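Local structure of glucosidase (Croceicoccus marinus, 5Z3K) at residues 233-238 with 377-382; 278-283 with 328-333; 353-358 with 417-422; 388-393 with 409-414. The protein probably hydrolyses O-glycosidic bonds, acting as a beta-glucosidase of glycoside hydrolase family 39. One frame throughout, in Å; residues are numbered along the deposited sequence.

Interaction 1 (233-238 with 377-382); sequences SRDPMD and YAIPDM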
loop_
_atom_site.group_PDB
_atom_site.type_symbol
_atom_site.label_atom_id
_atom_site.label_comp_id
_atom_site.label_asym_id
_atom_site.label_seq_id
_atom_site.Cartn_x
_atom_site.Cartn_y
_atom_site.Cartn_z
ATOM N N SER A 233 6.976 5.172 16.268
ATOM C CA SER A 233 8.088 5.981 15.766
ATOM C C SER A 233 7.608 7.292 15.151
ATOM O O SER A 233 8.306 8.315 15.201
ATOM C CB SER A 233 8.897 5.193 14.723
ATOM O OG SER A 233 8.279 5.257 13.440
ATOM N N ARG A 234 6.406 7.265 14.570
ATOM C CA ARG A 234 5.907 8.334 13.699
ATOM C C ARG A 234 6.960 8.777 12.686
ATOM O O ARG A 234 7.003 9.950 12.315
ATOM C CB ARG A 234 5.415 9.552 14.496
ATOM C CG ARG A 234 4.429 9.257 15.608
ATOM C CD ARG A 234 3.296 8.378 15.167
ATOM N NE ARG A 234 2.019 9.016 15.448
ATOM C CZ ARG A 234 1.110 8.542 16.289
ATOM N NH1 ARG A 234 1.321 7.407 16.935
ATOM N NH2 ARG A 234 -0.018 9.200 16.465
ATOM N N ASP A 235 7.814 7.850 12.237
ATOM C CA ASP A 235 8.951 8.180 11.376
ATOM C C ASP A 235 8.683 7.634 9.979
ATOM O O ASP A 235 8.648 6.404 9.800
ATOM C CB ASP A 235 10.250 7.590 11.950
ATOM C CG ASP A 235 11.507 8.043 11.201
ATOM O OD1 ASP A 235 11.376 8.662 10.123
ATOM O OD2 ASP A 235 12.639 7.790 11.712
ATOM N N PRO A 236 8.490 8.488 8.963
ATOM C CA PRO A 236 8.174 7.969 7.617
ATOM C C PRO A 236 9.321 7.204 6.984
ATOM O O PRO A 236 9.107 6.529 5.966
ATOM C CB PRO A 236 7.828 9.241 6.817
ATOM C CG PRO A 236 8.570 10.341 7.532
ATOM C CD PRO A 236 8.525 9.960 8.999
HETATM N N MSE A 237 10.523 7.282 7.553
HETATM C CA MSE A 237 11.660 6.516 7.069
HETATM C C MSE A 237 11.526 5.011 7.361
HETATM O O MSE A 237 12.178 4.207 6.701
HETATM C CB MSE A 237 12.961 7.069 7.683
HETATM C CG MSE A 237 14.263 6.522 7.069
HETATM SE SE MSE A 237 14.436 6.825 5.125
HETATM C CE MSE A 237 14.714 8.767 5.111
ATOM N N ASP A 238 10.660 4.636 8.313
ATOM C CA ASP A 238 10.634 3.254 8.807
ATOM C C ASP A 238 10.505 2.230 7.685
ATOM O O ASP A 238 11.125 1.161 7.730
ATOM C CB ASP A 238 9.475 3.049 9.780
ATOM C CG ASP A 238 9.802 3.459 11.187
ATOM O OD1 ASP A 238 10.858 4.110 11.401
ATOM O OD2 ASP A 238 8.963 3.164 12.072
ATOM N N TYR A 377 7.126 17.270 6.806
ATOM C CA TYR A 377 6.683 16.461 7.933
ATOM C C TYR A 377 7.708 16.517 9.060
ATOM O O TYR A 377 8.910 16.383 8.821
ATOM C CB TYR A 377 6.464 14.991 7.518
ATOM C CG TYR A 377 6.151 14.127 8.718
ATOM C CD1 TYR A 377 4.865 14.090 9.244
ATOM C CD2 TYR A 377 7.147 13.411 9.370
ATOM C CE1 TYR A 377 4.576 13.339 10.355
ATOM C CE2 TYR A 377 6.867 12.664 10.499
ATOM C CZ TYR A 377 5.574 12.636 10.983
ATOM O OH TYR A 377 5.279 11.884 12.100
ATOM N N ALA A 378 7.232 16.657 10.297
ATOM C CA ALA A 378 8.107 16.715 11.466
ATOM C C ALA A 378 7.786 15.556 12.401
ATOM O O ALA A 378 6.643 15.415 12.845
ATOM C CB ALA A 378 7.954 18.053 12.195
ATOM N N ILE A 379 8.786 14.725 12.683
ATOM C CA ILE A 379 8.638 13.734 13.753
ATOM C C ILE A 379 8.397 14.472 15.065
ATOM O O ILE A 379 9.163 15.396 15.397
ATOM C CB ILE A 379 9.894 12.851 13.855
ATOM C CG1 ILE A 379 10.082 12.000 12.595
ATOM C CG2 ILE A 379 9.818 11.966 15.090
ATOM C CD1 ILE A 379 11.494 11.434 12.461
ATOM N N PRO A 380 7.363 14.140 15.833
ATOM C CA PRO A 380 7.152 14.837 17.109
ATOM C C PRO A 380 8.293 14.579 18.085
ATOM O O PRO A 380 8.914 13.510 18.088
ATOM C CB PRO A 380 5.825 14.256 17.617
ATOM C CG PRO A 380 5.128 13.767 16.363
ATOM C CD PRO A 380 6.234 13.258 15.483
ATOM N N ASP A 381 8.555 15.582 18.935
ATOM C CA ASP A 381 9.691 15.521 19.857
ATOM C C ASP A 381 9.708 14.237 20.672
ATOM O O ASP A 381 10.766 13.625 20.854
ATOM C CB ASP A 381 9.674 16.720 20.810
ATOM C CG ASP A 381 9.746 18.034 20.088
ATOM O OD1 ASP A 381 10.571 18.158 19.162
ATOM O OD2 ASP A 381 8.966 18.942 20.440
HETATM N N MSE A 382 8.556 13.806 21.175
HETATM C CA MSE A 382 8.573 12.667 22.076
HETATM C C MSE A 382 9.027 11.404 21.355
HETATM O O MSE A 382 9.477 10.459 21.994
HETATM C CB MSE A 382 7.211 12.453 22.721
HETATM C CG MSE A 382 6.108 12.203 21.747
HETATM SE SE MSE A 382 4.523 11.526 22.665
HETATM C CE MSE A 382 3.245 12.010 21.303
#

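Interaction 2 (278-283 with 328-333); sequences FDNAAF and NARTGA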
loop_
_atom_site.group_PDB
_atom_site.type_symbol
_atom_site.label_atom_id
_atom_site.label_comp_id
_atom_site.label_asym_id
_atom_site.label_seq_id
_atom_site.Cartn_x
_atom_site.Cartn_y
_atom_site.Cartn_z
ATOM N N PHE A 278 -3.856 16.339 9.436
ATOM C CA PHE A 278 -2.836 16.940 8.582
ATOM C C PHE A 278 -1.444 16.398 8.883
ATOM O O PHE A 278 -0.617 16.317 7.969
ATOM C CB PHE A 278 -2.866 18.470 8.713
ATOM C CG PHE A 278 -3.144 18.960 10.111
ATOM C CD1 PHE A 278 -2.105 19.164 11.005
ATOM C CD2 PHE A 278 -4.442 19.204 10.532
ATOM C CE1 PHE A 278 -2.354 19.603 12.292
ATOM C CE2 PHE A 278 -4.700 19.642 11.817
ATOM C CZ PHE A 278 -3.660 19.841 12.700
ATOM N N ASP A 279 -1.178 16.009 10.138
ATOM C CA ASP A 279 0.074 15.322 10.469
ATOM C C ASP A 279 0.188 14.014 9.697
ATOM O O ASP A 279 1.237 13.696 9.118
ATOM C CB ASP A 279 0.142 15.027 11.971
ATOM C CG ASP A 279 0.317 16.268 12.817
ATOM O OD1 ASP A 279 0.580 17.343 12.255
ATOM O OD2 ASP A 279 0.194 16.154 14.052
ATOM N N ASN A 280 -0.893 13.236 9.704
ATOM C CA ASN A 280 -0.919 11.937 9.045
ATOM C C ASN A 280 -0.734 12.086 7.540
ATOM O O ASN A 280 0.013 11.320 6.922
ATOM C CB ASN A 280 -2.250 11.242 9.371
ATOM C CG ASN A 280 -2.241 9.746 9.045
ATOM O OD1 ASN A 280 -1.892 9.341 7.937
ATOM N ND2 ASN A 280 -2.645 8.924 10.013
ATOM N N ALA A 281 -1.410 13.074 6.941
ATOM C CA ALA A 281 -1.257 13.362 5.516
ATOM C C ALA A 281 0.199 13.629 5.155
ATOM O O ALA A 281 0.725 13.077 4.180
ATOM C CB ALA A 281 -2.123 14.567 5.146
ATOM N N ALA A 282 0.866 14.487 5.928
ATOM C CA ALA A 282 2.264 14.779 5.637
ATOM C C ALA A 282 3.124 13.538 5.834
ATOM O O ALA A 282 4.067 13.300 5.068
ATOM C CB ALA A 282 2.762 15.931 6.512
ATOM N N PHE A 283 2.802 12.732 6.845
ATOM C CA PHE A 283 3.541 11.490 7.069
ATOM C C PHE A 283 3.439 10.573 5.862
ATOM O O PHE A 283 4.446 10.035 5.389
ATOM C CB PHE A 283 3.023 10.773 8.323
ATOM C CG PHE A 283 3.680 9.431 8.585
ATOM C CD1 PHE A 283 3.263 8.280 7.913
ATOM C CD2 PHE A 283 4.714 9.323 9.514
ATOM C CE1 PHE A 283 3.882 7.040 8.167
ATOM C CE2 PHE A 283 5.318 8.101 9.780
ATOM C CZ PHE A 283 4.913 6.959 9.099
ATOM N N ASN A 328 -10.443 14.966 3.105
ATOM C CA ASN A 328 -9.686 15.681 4.121
ATOM C C ASN A 328 -8.243 15.785 3.638
ATOM O O ASN A 328 -7.945 15.527 2.468
ATOM C CB ASN A 328 -9.811 14.964 5.470
ATOM C CG ASN A 328 -9.468 13.494 5.369
ATOM O OD1 ASN A 328 -8.600 13.113 4.581
ATOM N ND2 ASN A 328 -10.167 12.651 6.137
ATOM N N ALA A 329 -7.337 16.149 4.547
ATOM C CA ALA A 329 -5.939 16.278 4.155
ATOM C C ALA A 329 -5.322 14.919 3.826
ATOM O O ALA A 329 -4.495 14.816 2.911
ATOM C CB ALA A 329 -5.136 16.980 5.254
ATOM N N ARG A 330 -5.692 13.868 4.562
ATOM C CA ARG A 330 -5.150 12.538 4.259
ATOM C C ARG A 330 -5.570 12.077 2.866
ATOM O O ARG A 330 -4.752 11.561 2.094
ATOM C CB ARG A 330 -5.599 11.510 5.305
ATOM C CG ARG A 330 -4.785 11.475 6.602
ATOM C CD ARG A 330 -5.571 10.744 7.696
ATOM N NE ARG A 330 -6.732 11.521 8.131
ATOM C CZ ARG A 330 -7.794 11.016 8.748
ATOM N NH1 ARG A 330 -7.856 9.713 9.016
ATOM N NH2 ARG A 330 -8.791 11.824 9.105
ATOM N N THR A 331 -6.859 12.219 2.533
ATOM C CA THR A 331 -7.286 11.807 1.201
ATOM C C THR A 331 -6.681 12.714 0.142
ATOM O O THR A 331 -6.429 12.270 -0.982
ATOM C CB THR A 331 -8.818 11.785 1.090
ATOM O OG1 THR A 331 -9.353 13.096 1.292
ATOM C CG2 THR A 331 -9.422 10.846 2.135
ATOM N N GLY A 332 -6.430 13.979 0.481
ATOM C CA GLY A 332 -5.779 14.857 -0.467
ATOM C C GLY A 332 -4.356 14.408 -0.739
ATOM O O GLY A 332 -3.947 14.267 -1.892
ATOM N N ALA A 333 -3.592 14.154 0.328
ATOM C CA ALA A 333 -2.223 13.674 0.155
ATOM C C ALA A 333 -2.198 12.343 -0.590
ATOM O O ALA A 333 -1.315 12.101 -1.421
ATOM C CB ALA A 333 -1.529 13.544 1.513
#

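Interaction 3 (353-358 with 417-422); sequences DDNGFA and RSTGYS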
loop_
_atom_site.group_PDB
_atom_site.type_symbol
_atom_site.label_atom_id
_atom_site.label_comp_id
_atom_site.label_asym_id
_atom_site.label_seq_id
_atom_site.Cartn_x
_atom_site.Cartn_y
_atom_site.Cartn_z
ATOM N N ASP A 353 15.541 16.668 2.213
ATOM C CA ASP A 353 16.360 16.054 3.256
ATOM C C ASP A 353 15.721 14.739 3.695
ATOM O O ASP A 353 14.652 14.345 3.206
ATOM C CB ASP A 353 16.589 17.041 4.421
ATOM C CG ASP A 353 15.315 17.374 5.181
ATOM O OD1 ASP A 353 14.484 16.469 5.396
ATOM O OD2 ASP A 353 15.147 18.543 5.591
ATOM N N ASP A 354 16.379 14.050 4.633
ATOM C CA ASP A 354 15.854 12.804 5.178
ATOM C C ASP A 354 15.247 12.984 6.569
ATOM O O ASP A 354 15.003 11.988 7.259
ATOM C CB ASP A 354 16.938 11.715 5.191
ATOM C CG ASP A 354 18.141 12.087 6.028
ATOM O OD1 ASP A 354 18.119 13.157 6.671
ATOM O OD2 ASP A 354 19.124 11.310 6.038
ATOM N N ASN A 355 14.983 14.231 6.983
ATOM C CA ASN A 355 14.351 14.552 8.261
ATOM C C ASN A 355 12.920 15.050 8.100
ATOM O O ASN A 355 12.425 15.807 8.940
ATOM C CB ASN A 355 15.140 15.607 9.027
ATOM C CG ASN A 355 16.614 15.491 8.817
ATOM O OD1 ASN A 355 17.218 16.324 8.140
ATOM N ND2 ASN A 355 17.212 14.462 9.393
ATOM N N GLY A 356 12.252 14.661 7.023
ATOM C CA GLY A 356 10.837 14.931 6.880
ATOM C C GLY A 356 10.480 15.969 5.836
ATOM O O GLY A 356 9.283 16.150 5.561
ATOM N N PHE A 357 11.455 16.665 5.245
ATOM C CA PHE A 357 11.174 17.566 4.124
ATOM C C PHE A 357 11.498 16.801 2.845
ATOM O O PHE A 357 12.592 16.902 2.286
ATOM C CB PHE A 357 11.936 18.885 4.218
ATOM C CG PHE A 357 11.428 19.926 3.254
ATOM C CD1 PHE A 357 10.291 20.665 3.551
ATOM C CD2 PHE A 357 12.061 20.134 2.034
ATOM C CE1 PHE A 357 9.795 21.610 2.660
ATOM C CE2 PHE A 357 11.576 21.084 1.137
ATOM C CZ PHE A 357 10.439 21.821 1.446
ATOM N N ALA A 358 10.520 16.030 2.379
ATOM C CA ALA A 358 10.718 15.053 1.312
ATOM C C ALA A 358 10.169 15.595 0.004
ATOM O O ALA A 358 9.100 16.205 -0.018
ATOM C CB ALA A 358 10.019 13.743 1.662
ATOM N N ARG A 417 15.320 15.224 13.731
ATOM C CA ARG A 417 14.431 16.354 13.974
ATOM C C ARG A 417 14.251 17.161 12.691
ATOM O O ARG A 417 15.183 17.302 11.898
ATOM C CB ARG A 417 14.996 17.242 15.088
ATOM C CG ARG A 417 14.212 18.533 15.335
ATOM C CD ARG A 417 14.736 19.289 16.557
ATOM N NE ARG A 417 14.826 18.414 17.726
ATOM C CZ ARG A 417 13.803 18.132 18.526
ATOM N NH1 ARG A 417 12.613 18.664 18.288
ATOM N NH2 ARG A 417 13.970 17.322 19.564
ATOM N N SER A 418 13.032 17.662 12.469
ATOM C CA SER A 418 12.754 18.439 11.265
ATOM C C SER A 418 13.595 19.710 11.241
ATOM O O SER A 418 13.904 20.297 12.285
ATOM C CB SER A 418 11.264 18.789 11.195
ATOM O OG SER A 418 11.012 19.847 10.291
ATOM N N THR A 419 13.992 20.124 10.034
ATOM C CA THR A 419 14.728 21.378 9.892
ATOM C C THR A 419 13.860 22.571 10.257
ATOM O O THR A 419 14.388 23.634 10.600
ATOM C CB THR A 419 15.268 21.521 8.463
ATOM O OG1 THR A 419 16.101 20.398 8.154
ATOM C CG2 THR A 419 16.095 22.788 8.305
ATOM N N GLY A 420 12.545 22.406 10.228
ATOM C CA GLY A 420 11.652 23.492 10.573
ATOM C C GLY A 420 11.428 24.513 9.484
ATOM O O GLY A 420 11.073 25.656 9.796
ATOM N N TYR A 421 11.608 24.138 8.215
ATOM C CA TYR A 421 11.262 25.029 7.113
ATOM C C TYR A 421 9.835 25.545 7.246
ATOM O O TYR A 421 8.916 24.806 7.615
ATOM C CB TYR A 421 11.391 24.318 5.769
ATOM C CG TYR A 421 12.786 23.875 5.415
ATOM C CD1 TYR A 421 13.823 24.793 5.320
ATOM C CD2 TYR A 421 13.058 22.541 5.141
ATOM C CE1 TYR A 421 15.099 24.396 4.974
ATOM C CE2 TYR A 421 14.336 22.132 4.798
ATOM C CZ TYR A 421 15.349 23.067 4.724
ATOM O OH TYR A 421 16.608 22.659 4.379
ATOM N N SER A 422 9.656 26.818 6.923
ATOM C CA SER A 422 8.342 27.428 6.826
ATOM C C SER A 422 7.912 27.627 5.382
ATOM O O SER A 422 6.776 28.043 5.136
ATOM C CB SER A 422 8.334 28.769 7.565
ATOM O OG SER A 422 9.184 29.699 6.920
HETATM O O HOH W 1 13.019 18.955 7.621
HETATM O O HOH W 2 17.071 20.293 5.387
#

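Interaction 4 (388-393 with 409-414); sequences DRDVFE and VPPRRV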
loop_
_atom_site.group_PDB
_atom_site.type_symbol
_atom_site.label_atom_id
_atom_site.label_comp_id
_atom_site.label_asym_id
_atom_site.label_seq_id
_atom_site.Cartn_x
_atom_site.Cartn_y
_atom_site.Cartn_z
ATOM N N ASP A 388 14.860 2.824 25.944
ATOM C CA ASP A 388 15.717 1.936 26.731
ATOM C C ASP A 388 15.951 0.621 26.006
ATOM O O ASP A 388 17.072 0.100 25.981
ATOM C CB ASP A 388 15.080 1.651 28.092
ATOM C CG ASP A 388 15.304 2.760 29.084
ATOM O OD1 ASP A 388 16.155 3.633 28.813
ATOM O OD2 ASP A 388 14.628 2.755 30.135
ATOM N N ARG A 389 14.890 0.063 25.431
ATOM C CA ARG A 389 14.910 -1.225 24.760
ATOM C C ARG A 389 14.079 -1.085 23.496
ATOM O O ARG A 389 12.977 -0.531 23.544
ATOM C CB ARG A 389 14.339 -2.317 25.672
ATOM C CG ARG A 389 14.569 -3.731 25.197
ATOM C CD ARG A 389 13.593 -4.675 25.881
ATOM N NE ARG A 389 13.786 -6.056 25.461
ATOM C CZ ARG A 389 12.836 -6.983 25.498
ATOM N NH1 ARG A 389 11.622 -6.669 25.935
ATOM N NH2 ARG A 389 13.097 -8.222 25.095
ATOM N N ASP A 390 14.611 -1.546 22.368
ATOM C CA ASP A 390 13.940 -1.323 21.085
ATOM C C ASP A 390 12.911 -2.421 20.818
ATOM O O ASP A 390 13.006 -3.222 19.885
ATOM C CB ASP A 390 14.963 -1.209 19.966
ATOM C CG ASP A 390 15.649 0.139 19.962
ATOM O OD1 ASP A 390 14.988 1.138 20.333
ATOM O OD2 ASP A 390 16.836 0.203 19.598
ATOM N N VAL A 391 11.911 -2.426 21.692
ATOM C CA VAL A 391 10.756 -3.307 21.616
ATOM C C VAL A 391 9.523 -2.460 21.890
ATOM O O VAL A 391 9.514 -1.641 22.816
ATOM C CB VAL A 391 10.853 -4.477 22.623
ATOM C CG1 VAL A 391 9.480 -5.096 22.877
ATOM C CG2 VAL A 391 11.815 -5.528 22.130
ATOM N N PHE A 392 8.490 -2.641 21.080
ATOM C CA PHE A 392 7.235 -1.930 21.242
ATOM C C PHE A 392 6.216 -2.885 21.843
ATOM O O PHE A 392 6.033 -3.995 21.332
ATOM C CB PHE A 392 6.749 -1.387 19.896
ATOM C CG PHE A 392 5.424 -0.676 19.963
ATOM C CD1 PHE A 392 5.133 0.190 21.005
ATOM C CD2 PHE A 392 4.474 -0.868 18.974
ATOM C CE1 PHE A 392 3.913 0.846 21.064
ATOM C CE2 PHE A 392 3.248 -0.212 19.028
ATOM C CZ PHE A 392 2.972 0.648 20.072
ATOM N N GLU A 393 5.572 -2.464 22.929
ATOM C CA GLU A 393 4.584 -3.277 23.626
ATOM C C GLU A 393 3.236 -2.579 23.582
ATOM O O GLU A 393 3.140 -1.383 23.877
ATOM C CB GLU A 393 5.002 -3.537 25.078
ATOM C CG GLU A 393 6.489 -3.816 25.261
ATOM C CD GLU A 393 6.831 -4.289 26.665
ATOM O OE1 GLU A 393 6.737 -3.476 27.612
ATOM O OE2 GLU A 393 7.199 -5.475 26.816
ATOM N N VAL A 409 11.379 -3.282 17.096
ATOM C CA VAL A 409 11.271 -2.055 16.304
ATOM C C VAL A 409 12.688 -1.553 16.068
ATOM O O VAL A 409 13.566 -1.800 16.905
ATOM C CB VAL A 409 10.422 -0.989 17.017
ATOM C CG1 VAL A 409 8.937 -1.363 17.012
ATOM C CG2 VAL A 409 10.930 -0.761 18.432
ATOM N N PRO A 410 12.967 -0.863 14.965
ATOM C CA PRO A 410 14.315 -0.350 14.745
ATOM C C PRO A 410 14.648 0.729 15.759
ATOM O O PRO A 410 13.746 1.328 16.362
ATOM C CB PRO A 410 14.259 0.214 13.315
ATOM C CG PRO A 410 12.820 0.447 13.032
ATOM C CD PRO A 410 12.048 -0.540 13.853
ATOM N N PRO A 411 15.930 0.982 16.006
ATOM C CA PRO A 411 16.294 2.123 16.854
ATOM C C PRO A 411 15.763 3.416 16.261
ATOM O O PRO A 411 15.824 3.641 15.047
ATOM C CB PRO A 411 17.826 2.095 16.856
ATOM C CG PRO A 411 18.204 1.264 15.675
ATOM C CD PRO A 411 17.111 0.261 15.510
ATOM N N ARG A 412 15.230 4.267 17.125
ATOM C CA ARG A 412 14.706 5.537 16.653
ATOM C C ARG A 412 15.826 6.413 16.101
ATOM O O ARG A 412 16.961 6.389 16.586
ATOM C CB ARG A 412 13.985 6.255 17.779
ATOM C CG ARG A 412 12.679 5.615 18.150
ATOM C CD ARG A 412 12.082 6.343 19.301
ATOM N NE ARG A 412 10.731 5.884 19.557
ATOM C CZ ARG A 412 10.050 6.186 20.651
ATOM N NH1 ARG A 412 10.608 6.957 21.584
ATOM N NH2 ARG A 412 8.820 5.720 20.806
ATOM N N ARG A 413 15.494 7.184 15.062
ATOM C CA ARG A 413 16.434 8.111 14.423
ATOM C C ARG A 413 16.459 9.399 15.238
ATOM O O ARG A 413 15.791 10.389 14.923
ATOM C CB ARG A 413 16.026 8.378 12.978
ATOM C CG ARG A 413 16.089 7.171 12.073
ATOM C CD ARG A 413 16.110 7.602 10.614
ATOM N NE ARG A 413 14.926 8.392 10.277
ATOM C CZ ARG A 413 14.919 9.393 9.406
ATOM N NH1 ARG A 413 16.036 9.734 8.767
ATOM N NH2 ARG A 413 13.787 10.041 9.164
ATOM N N VAL A 414 17.250 9.383 16.315
ATOM C CA VAL A 414 17.182 10.471 17.286
ATOM C C VAL A 414 17.677 11.787 16.706
ATOM O O VAL A 414 17.360 12.853 17.246
ATOM C CB VAL A 414 17.979 10.122 18.557
ATOM C CG1 VAL A 414 17.369 8.912 19.263
ATOM C CG2 VAL A 414 19.431 9.880 18.216
HETATM O O HOH W 3 15.366 3.865 20.272
#

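Interaction 1 (233-238 with 377-382)
The ring of Tyr377 meets Arg234 at its edge and Pro236 at a slant: the carbonyl O of Arg234 lies near the ring plane beside the hydroxyl, while Pro236 CD approaches Tyr377 CE2 obliquely, 3.5 Å away. Phe283 of helix 277-291 packs edge-to-face with the same phenol. Tyr377 CG is anti to the backbone N (chi1 174°), on a CB that already points at the other loop. The hydroxyl donates a short bond, 2.6 Å from Tyr377 OH to Arg234 O, from a direction tilted only 19° from the carbonyl plane.

Ile379 covers the next stretch of backbone. Its CG1 rests 3.7 Å from Arg234 O, and its CD1 reaches the carboxylate of Asp235, 3.6 Å from CG. Pro380 adds one touch, CD to Arg234 CB at 3.9 Å, before the arginine bends away and gives NH1 to Asp231 O.

The two loops belong to different parts of the fold. Residues 233-238 connect strand 223-229 of the eight-stranded beta/alpha barrel to helix 238-252, whereas 377-382 follow strand 369-376 of the large mixed sheet.

The barrel loop is also bonded within itself. Ser233 OG makes an ST turn by accepting from Asp235 N at 2.9 Å, and it donates to Asp238 OD2. A type I turn runs from Asp235 to Asp238 into the helix. Asp235 OD1 takes the N-H of selenomethionine Met237 from above the carboxylate plane, 3.0 Å from Met237 N, while Asp235 OD2 forms a salt bridge with Arg413.

Interaction 2 (278-283 with 328-333)
Two neighbouring outer helices of the barrel pack here almost parallel, with Ala281 of helix 277-291 set against Ala329 and Ala333 of helix 329-341. The short axes pass 7.9 Å apart and cross at -15°. Small residues permit that closeness, and the CA atoms of Ala281 and Arg330 are only 4.2 Å apart. Ala281 CB presses on the carbonyl of the first turn opposite, 3.3 Å from Ala329 O. Its methyl also meets Ala333 CB at 3.8 Å, and Ala333 CB in turn lies over the carbonyl O of Ala281. Ala329 CB reaches back to the start of the other segment, where it touches CA of Phe278.

In the order of a beta/alpha barrel these are the helices following strands 259-266 and 298-301, the seventh and eighth of the ring. Beside the alanines, Asn280 packs on the aliphatic part of Arg330, with no hydrogen bond between the two side chains. Asn280 CG is anti to its backbone N (chi1 -165°) and lies 3.7 Å from Arg330 CD. The amide and guanidinium planes are 46° apart. An alanine in place of Asn280 would keep the CB touch but would probably open a gap where the amide lay, leaving the Arg330 methylenes less closely packed. Arg330 NE forms a salt bridge with Asp277, which also accepts from Ala329 N.

The second helix starts with a capping box: Thr331 N donates to Asn328 OD1 at 2.8 Å, nearly along the C=O axis, and Asn328 N returns a bond to Thr331 OG1, also at 2.8 Å.

Interaction 3 (353-358 with 417-422)
The first torsions of Asp353 and Tyr421 set their CG atoms on course for each other: Asp353 CG sits between the backbone N and the carbonyl carbon (chi1 67°), while Tyr421 CG is anti to its carbonyl carbon. The two side chains run alongside in opposite senses, Asp353 OD2 lying 3.8 Å from Tyr421 CE2 and the carboxylate and ring planes 16° apart. Phe357 lies next to them and receives the edge of Tyr421 on one face. In this T-shaped pair the planes stand at 65°, with Tyr421 CD2 3.6 Å from Phe357 CG, toward the rim.

Strand 357-363 of the mixed sheet begins at this phenylalanine, and Asp353 shapes the turn before it. Asp353 OD1 accepts from Asn355 N at 2.8 Å, an Asx turn, and from Phe357 N at 3.0 Å, the two N-H groups arriving from opposite faces of the carboxylate. Asn355 lies against the loop that leads to strand 423-429, its CB 3.3 Å from Arg417 O, and its own carbonyl takes a CA-H...O contact from Ser418.

The other carboxylate oxygen works through solvent. One water donates to Asp353 OD2 at 2.6 Å and also bonds Tyr421 OH, again at 2.6 Å, and Thr419 OG1. A second water accepts from Thr419 N and can donate to Asp353 OD2. An alanine at Asp353 would probably leave Asn355 N and Phe357 N without their acceptor and the first water without its link between the segments. With backbone N-H groups at one oxygen and waters at the other, the carboxylate is likely to be stabilised as an anion at this surface junction.

Interaction 4 (388-393 with 409-414)
Val409 packs against Phe392 and Asp390 at the base of a beta hairpin, the two-stranded antiparallel sheet of 391-394 and 405-408. The close-packed part is centred on this buried valine. Its CG1 meets Phe392 CB at 3.6 Å. Its CG2, between the backbone N and the carbonyl carbon, comes down on the Asp390 backbone, 3.5 Å from C. A backbone bond joins the same residues, 3.2 Å from Val409 N to Asp390 O. The N-H points straight at the oxygen (178°), but the donor stands above the carbonyl plane, 49° out of it. Trp228 of the barrel strand 223-229 also packs on Val409, and Phe392 touches Asn232 and Ile270, so the hairpin base rests on the barrel.

Toward solvent the contact thins. Asp390 is the centre of an inverse gamma turn, closed by a weak bond from Val391 N to Arg389 O, and its CG is anti to the carbonyl carbon (chi1 -77°). The Asp390 side chain crosses that of the exposed Pro411 at about a right angle, with Asp390 OD2 3.4 Å from Pro411 CA and 3.5 Å from its CB. These are van der Waals touches. The charge is met elsewhere, in a salt bridge from Asp390 OD1 to Arg387 NH1, and that same nitrogen bonds Pro410 O, tying the acid indirectly to the proline run. Farther along, the segments are bridged by a single water, which donates to Asp390 OD1 at 2.8 Å and accepts from Arg412 N at 3.2 Å.

From the N terminus, the first segment met is the barrel loop 233-238, which interaction 1 joins to 377-382 and so closes a long loop. Interaction 2 lies wholly within that loop, bringing helix 277-291 to helix 329-341; Phe283 carries its packing on to Tyr377 and Pro236. Interaction 3 starts at 353, before interaction 1 has closed, and ends at 422, so the two cross; Asp381 and Arg417 join them by a salt bridge. Interaction 4, between 388 and 414, follows interaction 1 and falls within the span of interaction 3. Its Arg413 reaches both Asp235 and Asp354, linking the segment after the hairpin to the barrel loop and to the turn that leads into the mixed sheet.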